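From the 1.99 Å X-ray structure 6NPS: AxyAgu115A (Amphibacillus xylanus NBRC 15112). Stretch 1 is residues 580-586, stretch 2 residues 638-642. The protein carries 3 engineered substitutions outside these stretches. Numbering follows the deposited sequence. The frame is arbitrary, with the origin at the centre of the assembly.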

# COMPACT_ATOMS: atom_id res chain seq x y z
N ASN A 580 -16.90 -18.80 3.17
CA ASN A 580 -17.31 -17.51 2.61
C ASN A 580 -16.35 -16.40 3.04
O ASN A 580 -15.99 -15.51 2.25
CB ASN A 580 -18.73 -17.18 3.03
CG ASN A 580 -19.19 -15.81 2.52
OD1 ASN A 580 -19.45 -15.66 1.34
ND2 ASN A 580 -19.28 -14.84 3.40
N LEU A 581 -15.88 -16.46 4.30
CA LEU A 581 -14.95 -15.44 4.77
C LEU A 581 -13.59 -15.55 4.06
O LEU A 581 -12.99 -14.53 3.71
CB LEU A 581 -14.74 -15.61 6.27
CG LEU A 581 -13.79 -14.57 6.89
CD1 LEU A 581 -14.29 -14.36 8.31
CD2 LEU A 581 -12.36 -15.10 6.95
N GLN A 582 -13.07 -16.78 3.89
CA GLN A 582 -11.83 -16.97 3.14
C GLN A 582 -11.99 -16.43 1.71
O GLN A 582 -11.15 -15.66 1.22
CB GLN A 582 -11.44 -18.44 3.09
CG GLN A 582 -11.22 -19.10 4.43
CD GLN A 582 -9.81 -18.92 4.93
OE1 GLN A 582 -8.88 -18.79 4.14
NE2 GLN A 582 -9.63 -18.89 6.25
N LYS A 583 -13.10 -16.79 1.06
CA LYS A 583 -13.34 -16.36 -0.32
C LYS A 583 -13.37 -14.85 -0.44
O LYS A 583 -12.81 -14.27 -1.38
CB LYS A 583 -14.66 -16.96 -0.78
CG LYS A 583 -15.16 -16.49 -2.15
CD LYS A 583 -16.49 -17.22 -2.43
CE LYS A 583 -17.18 -16.78 -3.72
NZ LYS A 583 -18.59 -17.33 -3.65
N MET A 584 -14.04 -14.19 0.50
CA MET A 584 -14.14 -12.74 0.50
C MET A 584 -12.77 -12.11 0.44
O MET A 584 -12.53 -11.19 -0.34
CB MET A 584 -14.87 -12.26 1.75
CG MET A 584 -14.96 -10.73 1.84
SD MET A 584 -15.82 -10.25 3.38
CE MET A 584 -14.56 -10.60 4.59
N TRP A 585 -11.86 -12.57 1.30
CA TRP A 585 -10.52 -11.98 1.36
C TRP A 585 -9.68 -12.33 0.14
O TRP A 585 -8.85 -11.53 -0.28
CB TRP A 585 -9.82 -12.44 2.63
CG TRP A 585 -10.34 -11.73 3.87
CD1 TRP A 585 -10.97 -12.30 4.94
CD2 TRP A 585 -10.23 -10.33 4.16
NE1 TRP A 585 -11.25 -11.34 5.88
CE2 TRP A 585 -10.82 -10.12 5.43
CE3 TRP A 585 -9.68 -9.24 3.45
CZ2 TRP A 585 -10.88 -8.86 6.03
CZ3 TRP A 585 -9.75 -7.98 4.04
CH2 TRP A 585 -10.34 -7.80 5.34
N LEU A 586 -9.79 -13.57 -0.35
CA LEU A 586 -9.07 -13.97 -1.54
C LEU A 586 -9.51 -13.16 -2.75
O LEU A 586 -8.67 -12.71 -3.54
CB LEU A 586 -9.27 -15.47 -1.79
CG LEU A 586 -8.63 -16.37 -0.73
CD1 LEU A 586 -9.14 -17.78 -0.96
CD2 LEU A 586 -7.16 -16.33 -0.84
N GLU A 638 -17.39 -10.60 16.79
CA GLU A 638 -16.68 -9.95 15.69
C GLU A 638 -15.58 -10.88 15.22
O GLU A 638 -14.85 -11.44 16.03
CB GLU A 638 -16.05 -8.63 16.13
CG GLU A 638 -17.04 -7.50 16.34
CD GLU A 638 -17.80 -7.18 15.07
OE1 GLU A 638 -17.16 -7.04 14.01
OE2 GLU A 638 -19.05 -7.08 15.14
N HIS A 639 -15.47 -11.03 13.89
CA HIS A 639 -14.54 -12.02 13.37
C HIS A 639 -13.85 -11.61 12.06
O HIS A 639 -13.12 -12.43 11.48
CB HIS A 639 -15.27 -13.35 13.18
CG HIS A 639 -16.51 -13.23 12.36
ND1 HIS A 639 -17.72 -12.83 12.87
CD2 HIS A 639 -16.71 -13.44 11.03
CE1 HIS A 639 -18.62 -12.81 11.91
NE2 HIS A 639 -18.04 -13.18 10.78
N ILE A 640 -14.03 -10.38 11.59
CA ILE A 640 -13.52 -9.97 10.28
C ILE A 640 -12.41 -8.96 10.45
O ILE A 640 -12.61 -7.92 11.10
CB ILE A 640 -14.65 -9.43 9.39
CG1 ILE A 640 -15.57 -10.60 8.96
CG2 ILE A 640 -14.04 -8.76 8.07
CD1 ILE A 640 -16.91 -10.11 8.34
N GLY A 641 -11.25 -9.24 9.84
CA GLY A 641 -10.23 -8.20 9.65
C GLY A 641 -9.61 -7.66 10.92
O GLY A 641 -9.40 -6.44 11.03
N PHE A 642 -9.30 -8.52 11.90
CA PHE A 642 -8.66 -8.01 13.11
C PHE A 642 -7.34 -7.34 12.74
O PHE A 642 -6.62 -7.83 11.87
CB PHE A 642 -8.38 -9.15 14.12
CG PHE A 642 -9.56 -9.57 14.92
CD1 PHE A 642 -10.86 -9.37 14.44
CD2 PHE A 642 -9.39 -10.15 16.19
CE1 PHE A 642 -11.98 -9.76 15.20
CE2 PHE A 642 -10.48 -10.58 16.93
CZ PHE A 642 -11.77 -10.38 16.46
O HOH W 1 -10.83 -11.85 8.80

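Residues 580-586 form part of a longer helix, held by i to i+4 hydrogen bonds: Met584 N to Asn580 O at 2.9 Å, Leu586 N to Gln582 O at 2.9 Å, and a weak one from Trp585 N to Leu581 O at 3.3 Å. The second stretch has no regular helix or strand. The backbones stay well apart, Leu581 CA lying 7.9 Å from Ile640 CA and Trp585 CA 9.1 Å from Gly641 CA, so side chains must fill the gap. No direct hydrogen bond joins the stretches, and the contact is largely one of apolar packing.

Helical periodicity brings Leu581, Met584 and Trp585 to one side of the helix, each with its CA-to-CB bond directed toward the loop. Ile640 is their common partner. Its CG1 lies 4.0 Å from Leu581 CD1, while its CG2 meets both Met584 CE, at 4.0 Å, and Trp585 CZ2, at 3.8 Å. A branched aliphatic side chain suits this position because it offers carbon to several neighbours at once, and the long, unbranched Met584 side chain carries its terminal methyl across the gap.

Leu581 CD1 also approaches His639 CD2, 3.8 Å away and near the plane of the imidazole ring. This contact uses a ring carbon, leaving both His639 nitrogens to hydrogen bond outside the two stretches.

At Gly641, the positive phi of 65° by itself favours glycine. The Trp585 ring also comes close: CZ2 is 3.7 Å from Gly641 CA, and an ideally placed CB would lie a tight 3.4 Å from CZ2. The indole adds a polar link to its broad apolar surface. A water accepts a weak hydrogen bond from Trp585 NE1 at 3.0 Å and another from Gly641 N at 2.8 Å, bridging two donors that could not satisfy each other.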